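Local structure of regulator of nonsense transcripts 2 (Homo sapiens, 4CEK) at residues 262-265 against 269-272; 222-227 against 232-237; 280-285 against 300-305; 7-12 against 16-21; 239-244 against 250-255. The protein acts in nonsense-mediated mRNA decay, probably as a scaffold built on three helical MIF4G domains, the second of which is modelled here. All coordinates share one frame; numbering follows the deposited sequence.

Contact 1: 262-265 against 269-272; sequences RFLF and ESHL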
# COMPACT_ATOMS: atom_id res chain seq x y z
N ARG A 262 9.66 -6.98 -8.39
CA ARG A 262 11.04 -6.75 -8.78
C ARG A 262 11.86 -6.30 -7.60
O ARG A 262 13.00 -6.73 -7.46
CB ARG A 262 11.18 -5.76 -9.92
CG ARG A 262 10.91 -6.38 -11.28
CD ARG A 262 10.50 -5.31 -12.28
NE ARG A 262 10.40 -5.83 -13.63
CZ ARG A 262 10.13 -5.10 -14.70
NH1 ARG A 262 9.93 -3.78 -14.60
NH2 ARG A 262 10.06 -5.69 -15.89
N PHE A 263 11.29 -5.43 -6.78
CA PHE A 263 11.94 -5.01 -5.53
C PHE A 263 12.31 -6.22 -4.70
O PHE A 263 13.45 -6.35 -4.24
CB PHE A 263 11.03 -4.03 -4.76
CG PHE A 263 11.59 -3.60 -3.42
CD1 PHE A 263 12.48 -2.55 -3.33
CD2 PHE A 263 11.17 -4.22 -2.23
CE1 PHE A 263 12.98 -2.14 -2.08
CE2 PHE A 263 11.67 -3.83 -0.99
CZ PHE A 263 12.58 -2.79 -0.90
N LEU A 264 11.37 -7.15 -4.57
CA LEU A 264 11.62 -8.35 -3.79
C LEU A 264 12.63 -9.27 -4.44
O LEU A 264 13.49 -9.87 -3.75
CB LEU A 264 10.35 -9.11 -3.55
CG LEU A 264 9.26 -8.48 -2.65
CD1 LEU A 264 8.00 -9.33 -2.77
CD2 LEU A 264 9.68 -8.32 -1.18
N PHE A 265 12.50 -9.44 -5.76
CA PHE A 265 13.36 -10.38 -6.49
C PHE A 265 14.79 -9.82 -6.54
O PHE A 265 15.74 -10.53 -6.34
CB PHE A 265 12.80 -10.67 -7.90
CG PHE A 265 13.57 -11.71 -8.66
CD1 PHE A 265 13.29 -13.04 -8.49
CD2 PHE A 265 14.56 -11.35 -9.54
CE1 PHE A 265 14.00 -14.02 -9.19
CE2 PHE A 265 15.27 -12.32 -10.26
CZ PHE A 265 15.00 -13.66 -10.07
N GLU A 269 18.32 -9.83 0.22
CA GLU A 269 17.69 -10.41 1.40
C GLU A 269 16.54 -11.32 1.03
O GLU A 269 16.33 -12.37 1.66
CB GLU A 269 17.17 -9.31 2.32
CG GLU A 269 18.25 -8.35 2.82
CD GLU A 269 18.43 -7.10 1.97
OE1 GLU A 269 18.46 -7.18 0.72
OE2 GLU A 269 18.57 -6.02 2.58
N SER A 270 15.78 -10.89 0.01
CA SER A 270 14.52 -11.54 -0.38
C SER A 270 14.59 -12.34 -1.66
O SER A 270 13.64 -13.08 -1.96
CB SER A 270 13.42 -10.49 -0.52
OG SER A 270 13.94 -9.32 -1.10
N HIS A 271 15.69 -12.20 -2.41
CA HIS A 271 15.82 -12.77 -3.74
C HIS A 271 15.48 -14.24 -3.80
O HIS A 271 14.63 -14.66 -4.62
CB HIS A 271 17.23 -12.55 -4.31
CG HIS A 271 17.52 -13.37 -5.55
ND1 HIS A 271 18.57 -14.20 -5.64
CD2 HIS A 271 16.81 -13.51 -6.74
CE1 HIS A 271 18.54 -14.82 -6.82
NE2 HIS A 271 17.46 -14.40 -7.49
N LEU A 272 16.09 -15.01 -2.92
CA LEU A 272 16.01 -16.47 -2.95
C LEU A 272 14.62 -16.96 -2.65
O LEU A 272 14.17 -17.95 -3.21
CB LEU A 272 17.03 -17.09 -1.96
CG LEU A 272 17.02 -18.62 -1.67
CD1 LEU A 272 18.40 -19.17 -1.31
CD2 LEU A 272 16.01 -18.98 -0.57
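His271 leans its ring against Phe265, and its side chain can be followed atom by atom. CG stands anti to the backbone N (chi1 168°), which lays the imidazole alongside the phenylalanine, the two side chains pointing the same way. At the root, His271 CB lies 3.2 Å from Phe265 O, and this carbonyl keeps company with the ring as well, His271 CD2 being 3.2 Å from the same Phe265 O. His271 CD2 then reaches over the centre of the Phe265 face, 3.7 Å above its plane. At the tip, His271 NE2 comes 3.6 Å from Phe265 CZ. With the planes at 88° and the edge of the imidazole toward the phenyl face, the rings make a T-shaped stack.

One residue earlier the contact is polar. Ser270 OG donates to Leu264 O over 2.7 Å, in the carbonyl plane and on a lone pair, with a C=O...donor angle of 123°. A buried hydroxyl thus ties the last turn of helix 247-266 to the start of helix 268-287; it also has a weak bond to Ser267 O in the tight connection between them. Phe265 packs further on Thr274, Ser275 and Leu278 of helix 268-287, and Leu264 and Ser270 touch Lys231, so that helix 231-243 borders this junction.

Contact 2: 222-227 against 232-237; sequences ELTKFK and NDTLHC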
# COMPACT_ATOMS: atom_id res chain seq x y z
N GLU A 222 3.18 -0.74 -2.57
CA GLU A 222 3.88 0.58 -2.53
C GLU A 222 4.61 0.78 -1.19
O GLU A 222 5.79 1.14 -1.12
CB GLU A 222 2.86 1.69 -2.77
CG GLU A 222 2.43 1.84 -4.23
CD GLU A 222 3.64 2.00 -5.16
OE1 GLU A 222 4.62 2.66 -4.77
OE2 GLU A 222 3.66 1.41 -6.26
N LEU A 223 3.92 0.41 -0.12
CA LEU A 223 4.47 0.43 1.22
C LEU A 223 5.65 -0.51 1.38
O LEU A 223 6.53 -0.24 2.18
CB LEU A 223 3.35 0.11 2.24
CG LEU A 223 2.41 1.32 2.44
CD1 LEU A 223 1.13 0.94 3.12
CD2 LEU A 223 3.14 2.43 3.23
N THR A 224 5.68 -1.59 0.60
CA THR A 224 6.78 -2.55 0.70
C THR A 224 8.01 -1.92 0.09
O THR A 224 9.15 -2.05 0.63
CB THR A 224 6.45 -3.86 -0.06
OG1 THR A 224 5.27 -4.46 0.52
CG2 THR A 224 7.59 -4.87 0.01
N LYS A 225 7.81 -1.26 -1.06
CA LYS A 225 8.93 -0.58 -1.74
C LYS A 225 9.52 0.51 -0.85
O LYS A 225 10.68 0.80 -0.95
CB LYS A 225 8.53 -0.04 -3.15
CG LYS A 225 8.44 -1.14 -4.23
CD LYS A 225 7.95 -0.65 -5.62
CE LYS A 225 6.57 -0.03 -5.60
NZ LYS A 225 5.95 0.18 -6.96
N PHE A 226 8.71 1.09 0.04
CA PHE A 226 9.20 2.08 1.00
C PHE A 226 9.71 1.47 2.34
O PHE A 226 10.09 2.22 3.25
CB PHE A 226 8.09 3.11 1.27
CG PHE A 226 8.03 4.21 0.24
CD1 PHE A 226 9.03 5.14 0.18
CD2 PHE A 226 6.99 4.28 -0.65
CE1 PHE A 226 9.00 6.14 -0.76
CE2 PHE A 226 6.94 5.27 -1.58
CZ PHE A 226 7.94 6.21 -1.64
N LYS A 227 9.69 0.14 2.44
CA LYS A 227 10.08 -0.59 3.65
C LYS A 227 9.18 -0.28 4.84
O LYS A 227 9.63 -0.41 5.96
CB LYS A 227 11.54 -0.30 4.04
CG LYS A 227 12.54 -0.41 2.90
CD LYS A 227 13.95 -0.07 3.36
CE LYS A 227 14.91 0.11 2.17
NZ LYS A 227 16.11 0.94 2.47
N ASN A 232 9.67 -9.77 4.57
CA ASN A 232 9.07 -10.94 5.22
C ASN A 232 7.56 -10.81 5.36
O ASN A 232 6.86 -11.77 5.12
CB ASN A 232 9.73 -11.16 6.59
CG ASN A 232 9.40 -12.50 7.20
OD1 ASN A 232 9.72 -13.52 6.63
ND2 ASN A 232 8.78 -12.50 8.39
N ASP A 233 7.05 -9.62 5.71
CA ASP A 233 5.58 -9.36 5.73
C ASP A 233 4.89 -9.65 4.42
O ASP A 233 3.84 -10.31 4.35
CB ASP A 233 5.30 -7.86 5.93
CG ASP A 233 5.20 -7.44 7.37
OD1 ASP A 233 4.57 -8.17 8.17
OD2 ASP A 233 5.72 -6.33 7.68
N THR A 234 5.44 -9.06 3.36
CA THR A 234 4.82 -9.16 2.06
C THR A 234 5.03 -10.54 1.42
O THR A 234 4.17 -11.02 0.70
CB THR A 234 5.37 -8.04 1.18
OG1 THR A 234 5.15 -6.80 1.88
CG2 THR A 234 4.68 -8.06 -0.22
N LEU A 235 6.17 -11.18 1.67
CA LEU A 235 6.34 -12.58 1.30
C LEU A 235 5.32 -13.50 1.98
O LEU A 235 4.88 -14.48 1.38
CB LEU A 235 7.75 -13.08 1.58
CG LEU A 235 8.77 -12.54 0.56
CD1 LEU A 235 10.22 -12.77 1.00
CD2 LEU A 235 8.51 -13.18 -0.78
N HIS A 236 4.95 -13.19 3.22
CA HIS A 236 3.89 -13.97 3.84
C HIS A 236 2.55 -13.77 3.14
O HIS A 236 1.78 -14.72 2.95
CB HIS A 236 3.76 -13.68 5.31
CG HIS A 236 2.57 -14.36 5.91
ND1 HIS A 236 1.39 -13.73 6.09
CD2 HIS A 236 2.37 -15.71 6.25
CE1 HIS A 236 0.50 -14.63 6.59
NE2 HIS A 236 1.11 -15.83 6.67
N CYS A 237 2.27 -12.54 2.73
CA CYS A 237 1.12 -12.28 1.92
C CYS A 237 1.08 -13.16 0.69
O CYS A 237 0.08 -13.76 0.38
CB CYS A 237 1.10 -10.80 1.51
SG CYS A 237 0.64 -9.70 2.87
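Thr224 and Thr234 carry this contact alone, reaching toward each other tip to tip from consecutive, roughly antiparallel helices. The polar part is the meeting of the hydroxyls, with Thr224 OG1 2.7 Å from Thr234 OG1. Both oxygens lie anti to their own carbonyl carbons, beside the backbone N (chi1 -60° and -55°), which also lets each bond back into its own helix: Thr224 OG1 to Ile220 O, and Thr234 OG1, weakly, to Thr230 O. A valine in place of Thr224 would probably leave the buried Thr234 OG1 facing a methyl, with just its weak bond to Thr230 O among the bonds described here.

The apolar part is slight. Thr224 CG2 sits 4.0 Å from Thr234 CB, and Phe229 of the connecting loop touches both threonines.

Ionic pairing lies within 222-227: Lys225 NZ meets Glu222 OE2 at 2.7 Å, coming in from above the carboxylate plane. Glu222 OE1 bonds to Tyr18 OH and Lys225 NZ to Thr259 O, so the pair joins the N-terminal segment to helix 247-266.

In the backbone, Lys227 takes a positive phi (63°) and its N bonds to Thr224 O over 2.9 Å, part of a Schellman motif that ends helix 210-225. A short turn then leads into helix 231-243, giving the hairpin of neighbouring helices from which HEAT-like MIF4G domains are built.

Contact 3: 280-285 against 300-305; sequences QMMRKK and NAYYYC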
# COMPACT_ATOMS: atom_id res chain seq x y z
N GLN A 280 7.27 -21.81 -7.74
CA GLN A 280 6.08 -22.58 -7.33
C GLN A 280 4.81 -22.15 -8.05
O GLN A 280 3.91 -22.97 -8.26
CB GLN A 280 5.80 -22.46 -5.84
CG GLN A 280 6.82 -23.14 -4.94
CD GLN A 280 6.53 -22.86 -3.47
OE1 GLN A 280 5.39 -22.54 -3.10
NE2 GLN A 280 7.56 -22.98 -2.63
N MET A 281 4.70 -20.87 -8.40
CA MET A 281 3.53 -20.40 -9.17
C MET A 281 3.55 -20.97 -10.58
O MET A 281 2.52 -21.38 -11.06
CB MET A 281 3.50 -18.91 -9.31
CG MET A 281 3.28 -18.17 -8.03
SD MET A 281 3.37 -16.37 -8.28
CE MET A 281 2.10 -16.04 -9.50
N MET A 282 4.71 -20.96 -11.22
CA MET A 282 4.89 -21.53 -12.55
C MET A 282 4.65 -23.03 -12.55
O MET A 282 3.87 -23.54 -13.36
CB MET A 282 6.26 -21.20 -13.11
CG MET A 282 6.36 -19.75 -13.55
SD MET A 282 5.35 -19.26 -14.98
CE MET A 282 6.62 -19.48 -16.23
N ARG A 283 5.26 -23.74 -11.60
CA ARG A 283 4.95 -25.16 -11.43
C ARG A 283 3.44 -25.42 -11.27
O ARG A 283 2.93 -26.38 -11.83
CB ARG A 283 5.75 -25.78 -10.27
CG ARG A 283 7.23 -25.94 -10.58
CD ARG A 283 7.99 -26.60 -9.43
NE ARG A 283 9.20 -27.32 -9.87
CZ ARG A 283 10.40 -26.76 -10.07
NH1 ARG A 283 10.59 -25.45 -9.89
NH2 ARG A 283 11.43 -27.52 -10.46
N LYS A 284 2.74 -24.54 -10.56
CA LYS A 284 1.30 -24.71 -10.28
C LYS A 284 0.38 -24.43 -11.45
O LYS A 284 -0.69 -24.98 -11.48
CB LYS A 284 0.85 -23.78 -9.15
CG LYS A 284 1.10 -24.25 -7.72
CD LYS A 284 0.39 -23.33 -6.73
CE LYS A 284 0.87 -23.54 -5.30
NZ LYS A 284 0.47 -24.86 -4.75
N LYS A 285 0.72 -23.51 -12.36
CA LYS A 285 -0.16 -23.25 -13.53
C LYS A 285 -0.36 -24.52 -14.39
O LYS A 285 -1.50 -24.85 -14.70
CB LYS A 285 0.31 -22.06 -14.39
CG LYS A 285 1.76 -22.12 -14.85
CD LYS A 285 1.97 -21.81 -16.31
CE LYS A 285 3.38 -22.19 -16.72
NZ LYS A 285 3.60 -22.03 -18.18
N ASN A 300 2.75 -13.92 -17.15
CA ASN A 300 3.09 -12.51 -17.30
C ASN A 300 3.71 -11.89 -16.02
O ASN A 300 4.73 -11.21 -16.12
CB ASN A 300 1.89 -11.75 -17.80
CG ASN A 300 1.60 -12.06 -19.26
OD1 ASN A 300 2.43 -12.69 -19.95
ND2 ASN A 300 0.42 -11.64 -19.73
N ALA A 301 3.16 -12.22 -14.85
CA ALA A 301 3.73 -11.75 -13.59
C ALA A 301 5.10 -12.34 -13.38
O ALA A 301 6.02 -11.63 -12.93
CB ALA A 301 2.84 -12.08 -12.39
N TYR A 302 5.26 -13.62 -13.69
CA TYR A 302 6.57 -14.26 -13.60
C TYR A 302 7.68 -13.56 -14.43
O TYR A 302 8.78 -13.21 -13.89
CB TYR A 302 6.45 -15.73 -13.96
CG TYR A 302 7.77 -16.53 -13.96
CD1 TYR A 302 8.58 -16.61 -15.09
CD2 TYR A 302 8.17 -17.21 -12.83
CE1 TYR A 302 9.76 -17.35 -15.09
CE2 TYR A 302 9.34 -17.95 -12.82
CZ TYR A 302 10.12 -18.03 -13.95
OH TYR A 302 11.27 -18.75 -13.86
N TYR A 303 7.40 -13.36 -15.72
CA TYR A 303 8.38 -12.79 -16.67
C TYR A 303 8.60 -11.29 -16.42
O TYR A 303 9.66 -10.74 -16.73
CB TYR A 303 7.93 -13.03 -18.12
CG TYR A 303 7.98 -14.51 -18.52
CD1 TYR A 303 9.18 -15.23 -18.46
CD2 TYR A 303 6.87 -15.17 -18.90
CE1 TYR A 303 9.24 -16.56 -18.81
CE2 TYR A 303 6.91 -16.50 -19.24
CZ TYR A 303 8.09 -17.20 -19.21
OH TYR A 303 8.12 -18.57 -19.57
N TYR A 304 7.60 -10.66 -15.83
CA TYR A 304 7.75 -9.30 -15.34
C TYR A 304 8.80 -9.23 -14.20
O TYR A 304 9.63 -8.33 -14.25
CB TYR A 304 6.39 -8.73 -14.87
CG TYR A 304 6.48 -7.30 -14.43
CD1 TYR A 304 6.85 -6.98 -13.13
CD2 TYR A 304 6.23 -6.26 -15.32
CE1 TYR A 304 6.97 -5.66 -12.72
CE2 TYR A 304 6.33 -4.93 -14.92
CZ TYR A 304 6.71 -4.64 -13.61
OH TYR A 304 6.81 -3.35 -13.19
N CYS A 305 8.80 -10.15 -13.22
CA CYS A 305 9.83 -10.16 -12.14
C CYS A 305 11.16 -10.74 -12.53
O CYS A 305 12.20 -10.33 -12.01
CB CYS A 305 9.39 -10.98 -10.92
SG CYS A 305 7.81 -10.46 -10.30
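Helices 268-287 and 292-305 run roughly antiparallel here, nearest at Met282 and Tyr302, whose CA atoms are 7.5 Å apart. The motif is a Met-aromatic contact in the last helical hairpin of the MIF4G domain. Met282 SD lies 4.2 Å from the centroid of the Tyr302 ring, over its face, and Met282 CG makes a CH-pi contact on the ring, 3.6 Å from the same centroid. This carbon presses against the rim more than the middle, with Met282 CG only 3.2 Å from Tyr302 CD2. Bends at chi2 (-67°) and chi3 (-94°) fold the thioether back across the tyrosine instead of letting it run past. The Tyr302 hydroxyl turns back to Glu279 of helix 268-287, and Lys285 forms a salt bridge with Glu299, so polar links join the same two helices. The terminal methyl bridges both tyrosines: Met282 CE is 3.7 Å from Tyr302 CD1 and 3.8 Å from Tyr303 OH.

Contact 4: 7-12 against 16-21; sequences GIWEDE and NFYENL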
# COMPACT_ATOMS: atom_id res chain seq x y z
N GLY A 7 21.36 -3.52 -9.31
CA GLY A 7 20.37 -2.46 -9.66
C GLY A 7 18.94 -2.88 -9.33
O GLY A 7 18.30 -3.59 -10.11
N ILE A 8 18.45 -2.42 -8.17
CA ILE A 8 17.08 -2.73 -7.75
C ILE A 8 16.03 -1.96 -8.53
O ILE A 8 14.95 -2.48 -8.76
CB ILE A 8 16.84 -2.48 -6.24
CG1 ILE A 8 17.75 -3.36 -5.38
CG2 ILE A 8 15.40 -2.78 -5.88
CD1 ILE A 8 17.73 -3.02 -3.90
N TRP A 9 16.33 -0.73 -8.95
CA TRP A 9 15.33 0.15 -9.61
C TRP A 9 15.57 0.26 -11.09
O TRP A 9 16.69 0.10 -11.55
CB TRP A 9 15.33 1.54 -8.95
CG TRP A 9 15.31 1.44 -7.45
CD1 TRP A 9 16.39 1.52 -6.58
CD2 TRP A 9 14.14 1.17 -6.60
NE1 TRP A 9 15.98 1.35 -5.28
CE2 TRP A 9 14.63 1.13 -5.23
CE3 TRP A 9 12.78 0.97 -6.84
CZ2 TRP A 9 13.79 0.90 -4.14
CZ3 TRP A 9 11.93 0.75 -5.75
CH2 TRP A 9 12.43 0.71 -4.43
N GLU A 10 14.52 0.56 -11.86
CA GLU A 10 14.67 0.71 -13.32
C GLU A 10 15.36 2.02 -13.67
O GLU A 10 16.34 2.04 -14.41
CB GLU A 10 13.31 0.65 -14.05
CG GLU A 10 12.63 -0.72 -14.06
CD GLU A 10 11.73 -0.94 -12.85
OE1 GLU A 10 12.21 -0.86 -11.70
OE2 GLU A 10 10.52 -1.17 -13.06
N ASP A 11 14.84 3.10 -13.12
CA ASP A 11 15.18 4.45 -13.51
C ASP A 11 16.07 5.07 -12.42
O ASP A 11 16.55 4.38 -11.51
CB ASP A 11 13.87 5.24 -13.65
CG ASP A 11 13.85 6.18 -14.83
OD1 ASP A 11 14.94 6.61 -15.28
OD2 ASP A 11 12.74 6.52 -15.29
N GLU A 12 16.32 6.36 -12.52
CA GLU A 12 16.91 7.12 -11.43
C GLU A 12 15.82 7.87 -10.68
O GLU A 12 15.95 8.12 -9.48
CB GLU A 12 17.98 8.09 -11.95
CG GLU A 12 19.27 7.40 -12.37
CD GLU A 12 19.94 6.70 -11.20
OE1 GLU A 12 20.57 7.41 -10.38
OE2 GLU A 12 19.82 5.46 -11.08
N ASN A 16 15.05 7.66 -6.59
CA ASN A 16 14.87 8.87 -5.78
C ASN A 16 13.48 8.94 -5.16
O ASN A 16 13.29 9.47 -4.06
CB ASN A 16 15.14 10.14 -6.62
CG ASN A 16 16.61 10.28 -7.02
OD1 ASN A 16 16.92 10.57 -8.18
ND2 ASN A 16 17.51 10.09 -6.08
N PHE A 17 12.50 8.40 -5.87
CA PHE A 17 11.15 8.43 -5.36
C PHE A 17 11.02 7.52 -4.13
O PHE A 17 10.26 7.83 -3.21
CB PHE A 17 10.15 8.04 -6.45
CG PHE A 17 8.71 8.23 -6.04
CD1 PHE A 17 8.11 9.46 -6.15
CD2 PHE A 17 7.98 7.18 -5.50
CE1 PHE A 17 6.80 9.65 -5.76
CE2 PHE A 17 6.67 7.35 -5.13
CZ PHE A 17 6.08 8.59 -5.25
N TYR A 18 11.80 6.43 -4.10
CA TYR A 18 11.64 5.40 -3.08
C TYR A 18 12.70 5.49 -2.01
O TYR A 18 12.47 5.03 -0.92
CB TYR A 18 11.59 3.99 -3.71
CG TYR A 18 10.29 3.76 -4.43
CD1 TYR A 18 9.10 3.61 -3.72
CD2 TYR A 18 10.22 3.75 -5.82
CE1 TYR A 18 7.89 3.45 -4.35
CE2 TYR A 18 8.99 3.58 -6.48
CZ TYR A 18 7.84 3.43 -5.73
OH TYR A 18 6.61 3.26 -6.32
N GLU A 19 13.85 6.11 -2.30
CA GLU A 19 14.97 6.14 -1.38
C GLU A 19 15.38 7.52 -0.89
O GLU A 19 16.04 7.61 0.14
CB GLU A 19 16.18 5.48 -2.01
CG GLU A 19 15.89 4.13 -2.63
CD GLU A 19 17.12 3.26 -2.75
OE1 GLU A 19 18.25 3.78 -2.65
OE2 GLU A 19 16.97 2.03 -2.95
N ASN A 20 15.05 8.59 -1.62
CA ASN A 20 15.46 9.94 -1.19
C ASN A 20 14.30 10.74 -0.65
O ASN A 20 13.56 11.42 -1.39
CB ASN A 20 16.18 10.69 -2.32
CG ASN A 20 17.56 10.12 -2.58
OD1 ASN A 20 17.93 9.81 -3.71
ND2 ASN A 20 18.32 9.92 -1.50
N LEU A 21 14.14 10.62 0.66
CA LEU A 21 13.04 11.21 1.38
C LEU A 21 13.53 12.50 2.02
O LEU A 21 14.74 12.67 2.23
CB LEU A 21 12.51 10.22 2.45
CG LEU A 21 11.87 8.91 1.95
CD1 LEU A 21 11.24 8.13 3.09
CD2 LEU A 21 10.84 9.20 0.88
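This is a mixed aromatic and polar surface contact, in which the N-terminal loop doubles back so that Trp9 lies against Tyr18 and Glu19 of the short helix 13-19. The ring planes are nearly parallel, 5° apart, but barely overlap, the centroids of the Trp9 six-membered ring and the Tyr18 ring 5.0 Å apart. Over one indole face comes the root of the tyrosine, a CH-pi contact with Tyr18 CB 3.5 Å from Trp9 CH2; Ile8 CG2 lies over the other. At the edge, Trp9 NE1 donates to Glu19 OE2 over 2.6 Å, bent to 149° at the hydrogen and from above the carboxylate plane. Glu19 CG lies anti to the carbonyl carbon and the chain beyond is extended, carrying the carboxylate there. At the start of helix 13-19, Asn16 N bonds to Glu12 O. Phe263 meets Trp9, and Arg174 bonds to Phe17 O and Asn20 O, seating the segment on helices 247-266 and 169-179. A leucine in place of Trp9 would probably leave Glu19 without its N-H mate and open a gap between Tyr18 and Phe263. The single indole N-H, bonded to a carboxylate oxygen, and the packing on Tyr18 together fix the ring's rotation.

Contact 5: 239-244 against 250-255; sequences KMLLSD and IEMACT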
# COMPACT_ATOMS: atom_id res chain seq x y z
N LYS A 239 2.83 -15.98 0.03
CA LYS A 239 2.65 -17.37 0.46
C LYS A 239 1.22 -17.73 0.81
O LYS A 239 0.78 -18.80 0.45
CB LYS A 239 3.57 -17.66 1.63
CG LYS A 239 3.40 -19.01 2.27
CD LYS A 239 4.51 -19.19 3.30
CE LYS A 239 4.05 -19.87 4.59
NZ LYS A 239 5.09 -19.74 5.66
N MET A 240 0.48 -16.84 1.48
CA MET A 240 -0.94 -17.13 1.77
C MET A 240 -1.80 -17.28 0.53
O MET A 240 -2.74 -18.08 0.49
CB MET A 240 -1.58 -16.04 2.65
CG MET A 240 -1.14 -16.11 4.10
SD MET A 240 -1.10 -17.79 4.81
CE MET A 240 -2.88 -18.13 4.86
N LEU A 241 -1.52 -16.45 -0.47
CA LEU A 241 -2.25 -16.50 -1.71
C LEU A 241 -1.88 -17.81 -2.48
O LEU A 241 -2.72 -18.37 -3.11
CB LEU A 241 -1.94 -15.26 -2.54
CG LEU A 241 -2.46 -13.90 -2.05
CD1 LEU A 241 -1.94 -12.79 -2.92
CD2 LEU A 241 -4.00 -13.85 -2.03
N LEU A 242 -0.64 -18.29 -2.41
CA LEU A 242 -0.27 -19.52 -3.09
C LEU A 242 -0.81 -20.80 -2.42
O LEU A 242 -0.70 -21.87 -3.00
CB LEU A 242 1.24 -19.65 -3.25
CG LEU A 242 1.96 -18.59 -4.07
CD1 LEU A 242 3.27 -19.15 -4.59
CD2 LEU A 242 1.13 -18.07 -5.22
N SER A 243 -1.37 -20.72 -1.22
CA SER A 243 -1.84 -21.92 -0.53
C SER A 243 -3.20 -22.34 -1.02
O SER A 243 -3.50 -23.52 -1.06
CB SER A 243 -1.87 -21.69 0.98
OG SER A 243 -0.56 -21.46 1.48
N ASP A 244 -4.05 -21.38 -1.35
CA ASP A 244 -5.32 -21.65 -2.00
C ASP A 244 -5.31 -20.85 -3.31
O ASP A 244 -5.87 -19.76 -3.42
CB ASP A 244 -6.50 -21.28 -1.09
CG ASP A 244 -7.86 -21.43 -1.78
OD1 ASP A 244 -8.04 -22.38 -2.59
OD2 ASP A 244 -8.75 -20.58 -1.53
N ILE A 250 -5.17 -15.63 -7.32
CA ILE A 250 -4.19 -15.60 -8.41
C ILE A 250 -4.07 -14.16 -8.85
O ILE A 250 -2.94 -13.68 -9.02
CB ILE A 250 -4.58 -16.49 -9.63
CG1 ILE A 250 -4.48 -18.00 -9.33
CG2 ILE A 250 -3.67 -16.23 -10.80
CD1 ILE A 250 -5.30 -18.88 -10.29
N GLU A 251 -5.19 -13.44 -9.02
CA GLU A 251 -5.10 -12.04 -9.47
C GLU A 251 -4.47 -11.13 -8.43
O GLU A 251 -3.60 -10.31 -8.76
CB GLU A 251 -6.42 -11.46 -9.88
CG GLU A 251 -7.31 -12.39 -10.67
CD GLU A 251 -8.44 -11.65 -11.37
OE1 GLU A 251 -8.18 -10.51 -11.88
OE2 GLU A 251 -9.57 -12.23 -11.39
N MET A 252 -4.89 -11.26 -7.19
CA MET A 252 -4.28 -10.50 -6.08
C MET A 252 -2.78 -10.72 -6.08
O MET A 252 -2.01 -9.78 -5.98
CB MET A 252 -4.88 -10.91 -4.72
CG MET A 252 -6.37 -10.59 -4.57
SD MET A 252 -7.05 -11.25 -3.01
CE MET A 252 -6.02 -10.35 -1.86
N ALA A 253 -2.38 -11.98 -6.23
CA ALA A 253 -0.96 -12.34 -6.32
C ALA A 253 -0.20 -11.62 -7.43
O ALA A 253 0.95 -11.20 -7.23
CB ALA A 253 -0.81 -13.84 -6.55
N CYS A 254 -0.82 -11.56 -8.61
CA CYS A 254 -0.20 -11.03 -9.82
C CYS A 254 -0.15 -9.54 -9.73
O CYS A 254 0.87 -8.93 -10.12
CB CYS A 254 -0.95 -11.50 -11.13
SG CYS A 254 -0.77 -13.31 -11.46
N THR A 255 -1.22 -8.92 -9.23
CA THR A 255 -1.18 -7.49 -8.84
C THR A 255 -0.06 -7.19 -7.83
O THR A 255 0.74 -6.25 -8.03
CB THR A 255 -2.48 -7.02 -8.25
OG1 THR A 255 -3.56 -7.44 -9.11
CG2 THR A 255 -2.47 -5.48 -8.11
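Leu241 and Ala253 mark the closest approach of the backbones, their CA atoms 6.3 Å apart, where helices 231-243 and 247-266 pass each other in broadly opposite directions. This is a buried apolar join between consecutive helices of the HEAT-like MIF4G domain, made near the turn that links them. Leu241 provides one side of it. With CG beside the backbone N, anti to the carbonyl carbon (chi1 -70°), both its methyls are carried across to the second helix. CD2 goes to Met252, whose chain crosses the leucine at about a right angle. Met252 bends at chi3 (61°), bringing its terminal methyl round so that Met252 CE is 4.0 Å from Leu241 CD2, with SD at a similar distance.

The apolar packing continues beyond the pair: Phe198 of helix 185-203 touches both Leu241 and Met252, Val202 packs on Leu241, and Val217 of helix 210-225 lies on Met252. Four helices therefore meet around these side chains, with no hydrogen bond between the two segments themselves.

The other methyl turns toward the backbone. Leu241 CD1 rests 3.9 Å from Met252 CB and equally far from Ala253 CB. Because alanine has so short a side chain, the methyl can reach the main chain itself, with Leu241 CD1 3.4 Å from Ala253 N.

In the fold
Along the chain the contacts come in the order 4, 2, 5, 1, 3, each closing before the next opens. Contacts 2, 5, 1 and 3 each join one helix to the next in the run 210-225, 231-243, 247-266, 268-287 and 292-305. Contacts 5 and 3, with centres about 11 Å apart, touch through Leu242 and Met281; contacts 1 and 2, with the same spacing of centres, touch through Phe263 and Thr224. Contact 4 lies farthest from contact 5, about 26 Å between centres, yet reaches contact 1 by the Glu10-Arg262 salt bridge and contact 2 through Tyr18. The N-terminal segment thus packs onto the helical hairpins of the C-terminal part of the domain.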